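Long-range contacts in polysaccharide deacetylase-like protein (PDB 4V33), which is a putative zinc-dependent polysaccharide deacetylase, probably removing acetyl groups from cell-wall sugars, and is required for osmotic stability and cell shape in Bacillus anthracis: residues A[58-66]-A[99-107]; A[318-329]-A[338-346]. One frame throughout, in Å; residues are numbered along the deposited sequence. Where two conformers were deposited one is given.

Contact 1. Residues A[58-66]-A[99-107]; sequences STNTTIHMT and KQFSLPFDT
Ile63 and Phe105 face the same side of an antiparallel strand pair, and their meeting illustrates how two neighbouring strands build one hydrophobic surface together. The delta methyl of Ile63 does the touching: CD1 lies 4.0 Å from CB of Phe105, is equally close to its ring atom CD2, and approaches CD2 of Leu103 at 4.3 Å. The Phe105 side chain leaves the strand with CG opposite the backbone N (chi1 -177°), which carries the ring into the interior and leaves its base to the isoleucine. Beneath these side chains the backbones are joined in hydrogen-bonded pairs. Ile63 N reaches Leu103 O at 2.7 Å and Leu103 N returns to Ile63 O at 2.8 Å; Thr61 and Phe105 are paired in the same way.

Gln100 closes the contact at the end where strand 60-66 finishes. Its carbonyl O receives Met65 N in an almost straight bond of 2.8 Å, while its extended side chain crosses Thr66 at a slant, with Thr66 CG2 3.4 Å from Gln100 NE2. Both Gln100 and Phe101 have left-handed helical backbone angles, bending the chain where regular pairing stops. The ND1 of His64 is buried here without a hydrogen-bonding partner in the model. On the side opposite Ile63, Asn60 ND2 donates to Asp106 OD2 (3.0 Å) from above the carboxylate plane; the second oxygen, OD1, accepts from Lys108 N.

Strand 60-66 is the middle of a three-stranded sheet, with 48-51 along its other edge. Ile63 and Leu103 pack on Tyr77, and Phe105 on Ile79, both of strand 74-81 in the facing four-stranded sheet, while the Phe105 ring also meets Phe117 edge-to-face. Three strands against four is the sandwich of a fibronectin type III domain.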
loop_
_atom_site.group_PDB
_atom_site.type_symbol
_atom_site.label_atom_id
_atom_site.label_comp_id
_atom_site.label_asym_id
_atom_site.label_seq_id
_atom_site.Cartn_x
_atom_site.Cartn_y
_atom_site.Cartn_z
ATOM N N SER A 58 10.684 11.922 -9.435
ATOM C CA SER A 58 11.504 12.998 -8.886
ATOM C C SER A 58 12.214 12.589 -7.600
ATOM O O SER A 58 11.703 11.779 -6.826
ATOM C CB SER A 58 10.661 14.251 -8.623
ATOM O OG SER A 58 10.101 14.760 -9.821
ATOM N N THR A 59 13.397 13.160 -7.378
ATOM C CA THR A 59 14.133 12.935 -6.136
ATOM C C THR A 59 14.432 14.253 -5.442
ATOM O O THR A 59 14.895 14.268 -4.305
ATOM C CB THR A 59 15.466 12.216 -6.386
ATOM O OG1 THR A 59 16.292 13.027 -7.231
ATOM C CG2 THR A 59 15.225 10.869 -7.046
ATOM N N ASN A 60 14.181 15.358 -6.135
ATOM C CA ASN A 60 14.424 16.675 -5.566
ATOM C C ASN A 60 13.546 17.769 -6.163
ATOM O O ASN A 60 12.841 17.553 -7.153
ATOM C CB ASN A 60 15.912 17.047 -5.663
ATOM C CG ASN A 60 16.434 17.046 -7.088
ATOM O OD1 ASN A 60 15.785 17.545 -8.006
ATOM N ND2 ASN A 60 17.621 16.482 -7.276
ATOM N N THR A 61 13.588 18.940 -5.540
ATOM C CA THR A 61 12.858 20.107 -6.018
ATOM C C THR A 61 13.373 21.334 -5.283
ATOM O O THR A 61 14.359 21.253 -4.553
ATOM C CB THR A 61 11.337 19.972 -5.776
ATOM O OG1 THR A 61 10.658 21.083 -6.369
ATOM C CG2 THR A 61 11.024 19.924 -4.281
ATOM N N THR A 62 12.718 22.470 -5.490
ATOM C CA THR A 62 13.038 23.673 -4.740
ATOM C C THR A 62 11.772 24.229 -4.108
ATOM O O THR A 62 10.752 24.386 -4.778
ATOM C CB THR A 62 13.682 24.744 -5.637
ATOM O OG1 THR A 62 14.866 24.208 -6.241
ATOM C CG2 THR A 62 14.040 25.980 -4.826
ATOM N N ILE A 63 11.845 24.520 -2.814
ATOM C CA ILE A 63 10.716 25.070 -2.074
ATOM C C ILE A 63 10.793 26.596 -2.051
ATOM O O ILE A 63 11.875 27.168 -1.941
ATOM C CB ILE A 63 10.698 24.518 -0.628
ATOM C CG1 ILE A 63 10.524 22.996 -0.651
ATOM C CG2 ILE A 63 9.595 25.169 0.199
ATOM C CD1 ILE A 63 10.823 22.323 0.678
ATOM N N HIS A 64 9.644 27.254 -2.176
ATOM C CA HIS A 64 9.590 28.708 -2.102
ATOM C C HIS A 64 8.458 29.143 -1.190
ATOM O O HIS A 64 7.532 28.372 -0.924
ATOM C CB HIS A 64 9.343 29.312 -3.485
ATOM C CG HIS A 64 10.314 28.859 -4.530
ATOM N ND1 HIS A 64 11.533 29.471 -4.728
ATOM C CD2 HIS A 64 10.239 27.862 -5.442
ATOM C CE1 HIS A 64 12.169 28.869 -5.717
ATOM N NE2 HIS A 64 11.407 27.889 -6.166
ATOM N N MET A 65 8.523 30.388 -0.728
ATOM C CA MET A 65 7.396 30.980 -0.028
ATOM C C MET A 65 6.918 32.240 -0.733
ATOM O O MET A 65 7.721 33.054 -1.188
ATOM C CB MET A 65 7.748 31.317 1.417
ATOM C CG MET A 65 6.564 31.879 2.191
ATOM S SD MET A 65 5.794 30.678 3.282
ATOM C CE MET A 65 7.285 29.922 3.859
ATOM N N THR A 66 5.604 32.395 -0.814
ATOM C CA THR A 66 5.019 33.618 -1.341
ATOM C C THR A 66 3.968 34.144 -0.373
ATOM O O THR A 66 3.690 33.518 0.652
ATOM C CB THR A 66 4.384 33.390 -2.725
ATOM O OG1 THR A 66 3.498 32.264 -2.667
ATOM C CG2 THR A 66 5.464 33.123 -3.761
ATOM N N LYS A 99 14.809 35.681 -3.590
ATOM C CA LYS A 99 14.384 34.513 -4.351
ATOM C C LYS A 99 13.267 33.758 -3.632
ATOM O O LYS A 99 13.226 32.528 -3.661
ATOM C CB LYS A 99 15.565 33.572 -4.599
ATOM C CG LYS A 99 16.729 34.206 -5.348
ATOM C CD LYS A 99 17.804 33.169 -5.647
ATOM C CE LYS A 99 18.982 33.782 -6.390
ATOM N NZ LYS A 99 19.991 32.748 -6.762
ATOM N N GLN A 100 12.368 34.505 -2.995
ATOM C CA GLN A 100 11.214 33.933 -2.302
ATOM C C GLN A 100 11.605 32.863 -1.278
ATOM O O GLN A 100 10.929 31.843 -1.141
ATOM C CB GLN A 100 10.199 33.383 -3.311
ATOM C CG GLN A 100 9.587 34.468 -4.195
ATOM C CD GLN A 100 8.695 33.915 -5.285
ATOM O OE1 GLN A 100 8.848 32.769 -5.712
ATOM N NE2 GLN A 100 7.754 34.732 -5.746
ATOM N N PHE A 101 12.703 33.119 -0.570
ATOM C CA PHE A 101 13.216 32.213 0.460
ATOM C C PHE A 101 13.366 30.791 -0.056
ATOM O O PHE A 101 12.976 29.813 0.591
ATOM C CB PHE A 101 12.371 32.313 1.729
ATOM C CG PHE A 101 12.446 33.667 2.373
ATOM C CD1 PHE A 101 13.564 34.033 3.102
ATOM C CD2 PHE A 101 11.423 34.587 2.211
ATOM C CE1 PHE A 101 13.654 35.282 3.682
ATOM C CE2 PHE A 101 11.506 35.838 2.786
ATOM C CZ PHE A 101 12.623 36.188 3.524
ATOM N N SER A 102 13.956 30.712 -1.241
ATOM C CA SER A 102 14.190 29.450 -1.923
ATOM C C SER A 102 14.964 28.474 -1.048
ATOM O O SER A 102 15.924 28.861 -0.374
ATOM C CB SER A 102 14.948 29.713 -3.228
ATOM O OG SER A 102 15.519 28.531 -3.752
ATOM N N LEU A 103 14.544 27.215 -1.067
ATOM C CA LEU A 103 15.227 26.157 -0.341
ATOM C C LEU A 103 15.296 24.912 -1.210
ATOM O O LEU A 103 14.266 24.319 -1.540
ATOM C CB LEU A 103 14.503 25.823 0.961
ATOM C CG LEU A 103 15.227 24.809 1.850
ATOM C CD1 LEU A 103 16.243 25.513 2.758
ATOM C CD2 LEU A 103 14.238 23.969 2.661
ATOM N N PRO A 104 16.515 24.515 -1.595
ATOM C CA PRO A 104 16.686 23.250 -2.311
ATOM C C PRO A 104 16.288 22.093 -1.407
ATOM O O PRO A 104 16.666 22.052 -0.234
ATOM C CB PRO A 104 18.190 23.205 -2.590
ATOM C CG PRO A 104 18.634 24.626 -2.527
ATOM C CD PRO A 104 17.778 25.260 -1.475
ATOM N N PHE A 105 15.510 21.163 -1.945
ATOM C CA PHE A 105 15.108 19.991 -1.194
ATOM C C PHE A 105 15.506 18.751 -1.969
ATOM O O PHE A 105 15.188 18.632 -3.147
ATOM C CB PHE A 105 13.597 19.981 -0.964
ATOM C CG PHE A 105 13.126 18.820 -0.130
ATOM C CD1 PHE A 105 12.874 17.582 -0.708
ATOM C CD2 PHE A 105 12.955 18.962 1.235
ATOM C CE1 PHE A 105 12.457 16.513 0.066
ATOM C CE2 PHE A 105 12.531 17.894 2.007
ATOM C CZ PHE A 105 12.283 16.676 1.421
ATOM N N ASP A 106 16.187 17.826 -1.308
ATOM C CA ASP A 106 16.587 16.585 -1.951
ATOM C C ASP A 106 16.379 15.420 -0.997
ATOM O O ASP A 106 16.738 15.502 0.177
ATOM C CB ASP A 106 18.058 16.663 -2.372
ATOM C CG ASP A 106 18.408 15.669 -3.465
ATOM O OD1 ASP A 106 18.261 14.451 -3.236
ATOM O OD2 ASP A 106 18.842 16.105 -4.553
ATOM N N THR A 107 15.808 14.325 -1.493
ATOM C CA THR A 107 15.610 13.157 -0.646
ATOM C C THR A 107 16.938 12.610 -0.116
ATOM O O THR A 107 16.964 11.908 0.890
ATOM C CB THR A 107 14.810 12.050 -1.357
ATOM O OG1 THR A 107 15.454 11.707 -2.590
ATOM C CG2 THR A 107 13.388 12.526 -1.640
#

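Contact 2. Residues A[318-329]-A[338-346]; sequences YQFATTTKPGKF and LLKMKRVRI
Thr322 and Met341 pair in parallel, with Ala321 N bonded to Leu338 O (2.9 Å), Met341 N to Ala321 O (3.1 Å) and Thr323 N to Met341 O (2.8 Å), although the axes of the short segments 320-326 and 341-345 are 67° apart. Where they diverge, the side chain of Arg343 takes over the linking. Bent at chi3 (-79°), it brings NE to the carbonyl O of Thr323 at 2.9 Å, in the guanidinium plane and nearly straight, while Thr322 OG1 lies over the centre of one guanidinium face. A water joins Arg343 NH2 to Thr322 O. Thr323 OG1 accepts from Lys325 N (3.0 Å), an ST turn, after which Lys325 O takes the backbone N of Arg343.

On the apolar side, Met341 CE lies, in the conformer described, over a face of the Phe329 ring, 3.9 Å from its centroid, a CH-pi contact made less certain by a second conformer. Leu338 CD2 adds to this at Phe329 CZ (3.7 Å), and Trp190 meets the same ring.

In this parallel sheet of the NodB-like deacetylase domain, a distorted beta/alpha barrel, Arg343 NH2 is also salt-bridged to Asp205, the neighbour in sequence of the zinc ligand Asp206, and NH1 bonds Thr203 OG1; the side chain lies about 7 Å from the zinc ion. Held at NE, NH1 and NH2, the guanidinium should keep one orientation and probably positions Asp205.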
loop_
_atom_site.group_PDB
_atom_site.type_symbol
_atom_site.label_atom_id
_atom_site.label_comp_id
_atom_site.label_asym_id
_atom_site.label_seq_id
_atom_site.Cartn_x
_atom_site.Cartn_y
_atom_site.Cartn_z
ATOM N N TYR A 318 -15.751 -1.589 -7.611
ATOM C CA TYR A 318 -14.540 -1.702 -6.796
ATOM C C TYR A 318 -13.656 -0.475 -6.949
ATOM O O TYR A 318 -13.597 0.117 -8.024
ATOM C CB TYR A 318 -13.739 -2.947 -7.194
ATOM C CG TYR A 318 -14.477 -4.245 -6.969
ATOM C CD1 TYR A 318 -14.485 -4.847 -5.715
ATOM C CD2 TYR A 318 -15.176 -4.860 -8.004
ATOM C CE1 TYR A 318 -15.155 -6.027 -5.492
ATOM C CE2 TYR A 318 -15.853 -6.045 -7.796
ATOM C CZ TYR A 318 -15.838 -6.624 -6.537
ATOM O OH TYR A 318 -16.508 -7.803 -6.301
ATOM N N GLN A 319 -12.961 -0.101 -5.875
ATOM C CA GLN A 319 -11.989 0.981 -5.931
ATOM C C GLN A 319 -10.612 0.482 -6.376
ATOM O O GLN A 319 -9.824 1.251 -6.933
ATOM C CB GLN A 319 -11.847 1.649 -4.564
ATOM C CG GLN A 319 -13.098 2.318 -4.052
ATOM C CD GLN A 319 -12.956 2.722 -2.602
ATOM O OE1 GLN A 319 -13.875 2.540 -1.802
ATOM N NE2 GLN A 319 -11.790 3.261 -2.252
ATOM N N PHE A 320 -10.330 -0.799 -6.129
ATOM C CA PHE A 320 -8.999 -1.365 -6.369
ATOM C C PHE A 320 -9.130 -2.694 -7.092
ATOM O O PHE A 320 -10.011 -3.494 -6.777
ATOM C CB PHE A 320 -8.249 -1.603 -5.046
ATOM C CG PHE A 320 -8.066 -0.365 -4.232
ATOM C CD1 PHE A 320 -7.029 0.506 -4.505
ATOM C CD2 PHE A 320 -8.954 -0.054 -3.214
ATOM C CE1 PHE A 320 -6.869 1.663 -3.769
ATOM C CE2 PHE A 320 -8.808 1.105 -2.470
ATOM C CZ PHE A 320 -7.761 1.966 -2.746
ATOM N N ALA A 321 -8.242 -2.939 -8.049
ATOM C CA ALA A 321 -8.207 -4.228 -8.730
ATOM C C ALA A 321 -6.772 -4.577 -9.069
ATOM O O ALA A 321 -6.025 -3.733 -9.576
ATOM C CB ALA A 321 -9.067 -4.196 -9.986
ATOM N N THR A 322 -6.378 -5.807 -8.749
ATOM C CA THR A 322 -5.021 -6.273 -9.009
ATOM C C THR A 322 -4.966 -7.272 -10.156
ATOM O O THR A 322 -5.871 -8.095 -10.336
ATOM C CB THR A 322 -4.379 -6.928 -7.764
ATOM O OG1 THR A 322 -5.311 -7.839 -7.168
ATOM C CG2 THR A 322 -3.975 -5.867 -6.745
ATOM N N THR A 323 -3.882 -7.185 -10.918
ATOM C CA THR A 323 -3.634 -8.060 -12.057
ATOM C C THR A 323 -2.554 -9.067 -11.689
ATOM O O THR A 323 -2.173 -9.176 -10.524
ATOM C CB THR A 323 -3.153 -7.239 -13.275
ATOM O OG1 THR A 323 -1.809 -6.787 -13.047
ATOM C CG2 THR A 323 -4.061 -6.026 -13.512
ATOM N N THR A 324 -2.070 -9.822 -12.672
ATOM C CA THR A 324 -0.888 -10.642 -12.439
ATOM C C THR A 324 0.319 -10.154 -13.229
ATOM O O THR A 324 1.306 -10.881 -13.375
ATOM C CB THR A 324 -1.138 -12.138 -12.731
ATOM O OG1 THR A 324 -1.519 -12.313 -14.100
ATOM C CG2 THR A 324 -2.227 -12.687 -11.818
ATOM N N LYS A 325 0.250 -8.926 -13.741
ATOM C CA LYS A 325 1.402 -8.346 -14.419
ATOM C C LYS A 325 2.500 -8.148 -13.381
ATOM O O LYS A 325 2.241 -7.638 -12.296
ATOM C CB LYS A 325 1.030 -7.014 -15.076
ATOM C CG LYS A 325 2.138 -6.413 -15.925
ATOM C CD LYS A 325 1.637 -5.206 -16.712
ATOM C CE LYS A 325 2.770 -4.537 -17.474
ATOM N NZ LYS A 325 2.284 -3.409 -18.324
ATOM N N PRO A 326 3.731 -8.570 -13.694
ATOM C CA PRO A 326 4.787 -8.516 -12.674
ATOM C C PRO A 326 5.334 -7.116 -12.430
ATOM O O PRO A 326 5.463 -6.314 -13.355
ATOM C CB PRO A 326 5.892 -9.399 -13.263
ATOM C CG PRO A 326 5.651 -9.371 -14.742
ATOM C CD PRO A 326 4.160 -9.290 -14.907
ATOM N N GLY A 327 5.670 -6.831 -11.180
ATOM C CA GLY A 327 6.268 -5.553 -10.849
ATOM C C GLY A 327 5.704 -4.961 -9.578
ATOM O O GLY A 327 4.825 -5.546 -8.948
ATOM N N LYS A 328 6.246 -3.810 -9.190
ATOM C CA LYS A 328 5.750 -3.066 -8.039
ATOM C C LYS A 328 4.875 -1.925 -8.505
ATOM O O LYS A 328 5.141 -1.314 -9.537
ATOM C CB LYS A 328 6.912 -2.478 -7.246
ATOM C CG LYS A 328 7.940 -3.477 -6.808
ATOM C CD LYS A 328 9.033 -2.767 -6.028
ATOM C CE LYS A 328 10.280 -3.610 -5.953
ATOM N NZ LYS A 328 10.838 -3.895 -7.308
ATOM N N PHE A 329 3.829 -1.628 -7.743
ATOM C CA PHE A 329 3.013 -0.467 -8.037
ATOM C C PHE A 329 3.713 0.833 -7.627
ATOM O O PHE A 329 4.420 0.879 -6.626
ATOM C CB PHE A 329 1.660 -0.562 -7.324
ATOM C CG PHE A 329 0.792 0.648 -7.531
ATOM C CD1 PHE A 329 -0.040 0.738 -8.636
ATOM C CD2 PHE A 329 0.828 1.709 -6.637
ATOM C CE1 PHE A 329 -0.829 1.856 -8.839
ATOM C CE2 PHE A 329 0.050 2.832 -6.838
ATOM C CZ PHE A 329 -0.785 2.903 -7.940
ATOM N N LEU A 338 -5.418 2.310 -10.363
ATOM C CA LEU A 338 -5.673 1.493 -9.177
ATOM C C LEU A 338 -6.489 0.246 -9.498
ATOM O O LEU A 338 -6.623 -0.643 -8.652
ATOM C CB LEU A 338 -6.373 2.307 -8.086
ATOM C CG LEU A 338 -5.646 3.573 -7.645
ATOM C CD1 LEU A 338 -6.523 4.363 -6.683
ATOM C CD2 LEU A 338 -4.326 3.201 -6.999
ATOM N N LEU A 339 -7.028 0.194 -10.718
ATOM C CA LEU A 339 -7.779 -0.960 -11.206
ATOM C C LEU A 339 -6.919 -1.825 -12.127
ATOM O O LEU A 339 -7.426 -2.727 -12.797
ATOM C CB LEU A 339 -9.031 -0.494 -11.968
ATOM C CG LEU A 339 -10.007 0.351 -11.140
ATOM C CD1 LEU A 339 -11.135 0.899 -11.998
ATOM C CD2 LEU A 339 -10.571 -0.458 -9.979
ATOM N N LYS A 340 -5.622 -1.530 -12.176
ATOM C CA LYS A 340 -4.687 -2.238 -13.046
ATOM C C LYS A 340 -3.374 -2.483 -12.314
ATOM O O LYS A 340 -2.293 -2.379 -12.900
ATOM C CB LYS A 340 -4.419 -1.425 -14.315
ATOM C CG LYS A 340 -5.631 -1.274 -15.208
ATOM C CD LYS A 340 -5.254 -0.692 -16.556
ATOM C CE LYS A 340 -5.094 0.803 -16.492
ATOM N NZ LYS A 340 -5.244 1.404 -17.859
ATOM N N MET A 341 -3.479 -2.821 -11.035
ATOM C CA MET A 341 -2.320 -2.860 -10.148
ATOM C C MET A 341 -1.470 -4.122 -10.330
ATOM O O MET A 341 -1.968 -5.240 -10.203
ATOM C CB MET A 341 -2.798 -2.730 -8.695
ATOM C CG MET A 341 -1.721 -2.470 -7.661
ATOM S SD MET A 341 -2.446 -1.952 -6.081
ATOM C CE MET A 341 -3.081 -0.331 -6.503
ATOM N N LYS A 342 -0.183 -3.924 -10.606
ATOM C CA LYS A 342 0.760 -5.031 -10.753
ATOM C C LYS A 342 0.972 -5.755 -9.431
ATOM O O LYS A 342 0.774 -5.180 -8.355
ATOM C CB LYS A 342 2.121 -4.514 -11.212
ATOM C CG LYS A 342 2.179 -3.923 -12.605
ATOM C CD LYS A 342 3.534 -3.241 -12.780
ATOM C CE LYS A 342 3.709 -2.645 -14.158
ATOM N NZ LYS A 342 5.005 -1.912 -14.242
ATOM N N ARG A 343 1.410 -7.007 -9.521
ATOM C CA ARG A 343 1.740 -7.788 -8.337
ATOM C C ARG A 343 3.046 -8.557 -8.488
ATOM O O ARG A 343 3.497 -8.852 -9.598
ATOM C CB ARG A 343 0.600 -8.742 -7.964
ATOM C CG ARG A 343 -0.658 -8.016 -7.483
ATOM C CD ARG A 343 -1.585 -8.960 -6.754
ATOM N NE ARG A 343 -2.359 -9.792 -7.679
ATOM C CZ ARG A 343 -3.159 -10.772 -7.281
ATOM N NH1 ARG A 343 -3.264 -11.054 -5.982
ATOM N NH2 ARG A 343 -3.860 -11.464 -8.178
ATOM N N VAL A 344 3.644 -8.872 -7.345
ATOM C CA VAL A 344 4.854 -9.688 -7.300
ATOM C C VAL A 344 4.466 -11.129 -6.964
ATOM O O VAL A 344 3.963 -11.409 -5.873
ATOM C CB VAL A 344 5.840 -9.137 -6.242
ATOM C CG1 VAL A 344 7.083 -10.025 -6.160
ATOM C CG2 VAL A 344 6.225 -7.685 -6.566
ATOM N N ARG A 345 4.689 -12.042 -7.904
ATOM C CA ARG A 345 4.331 -13.444 -7.721
ATOM C C ARG A 345 5.363 -14.168 -6.860
ATOM O O ARG A 345 6.557 -14.096 -7.135
ATOM C CB ARG A 345 4.234 -14.125 -9.085
ATOM C CG ARG A 345 3.949 -15.611 -9.018
ATOM C CD ARG A 345 3.862 -16.229 -10.422
ATOM N NE ARG A 345 2.703 -15.768 -11.183
ATOM C CZ ARG A 345 1.485 -16.290 -11.076
ATOM N NH1 ARG A 345 1.251 -17.272 -10.215
ATOM N NH2 ARG A 345 0.491 -15.813 -11.822
ATOM N N ILE A 346 4.900 -14.832 -5.806
ATOM C CA ILE A 346 5.772 -15.722 -5.047
ATOM C C ILE A 346 5.561 -17.166 -5.503
ATOM O O ILE A 346 4.426 -17.613 -5.677
ATOM C CB ILE A 346 5.559 -15.591 -3.527
ATOM C CG1 ILE A 346 5.713 -14.127 -3.088
ATOM C CG2 ILE A 346 6.536 -16.502 -2.780
ATOM C CD1 ILE A 346 6.984 -13.444 -3.590
HETATM O O HOH W 1 -5.070 -10.786 -10.846
HETATM O O HOH W 2 -1.146 -4.409 -14.262
HETATM O O HOH W 3 2.867 -11.174 -11.023
HETATM O O HOH W 4 1.807 -13.670 -14.020
HETATM O O HOH W 5 3.138 -4.856 -6.925
HETATM O O HOH W 6 5.260 0.169 -11.617
#

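How the contacts relate
Both contacts join adjacent strands, yet in different sheets of different domains: their centres are 34 Å apart and they share no element. Contact 1 lies far from the centre of the chain, in the amino-terminal sandwich, where long-range antiparallel pairing lays one apolar face against a second sheet and leaves the other, mostly polar and partly exposed, towards solvent. Contact 2 is nearer the middle, in the parallel sheet of the deacetylase domain, and its strands are linked by a short connection without an alpha-helix. Waters and a buried arginine take over there as the backbones separate. Regular backbone pairing dominates in the sandwich, whereas contact 2, through Arg343, adds charged, water-linked chemistry near the zinc.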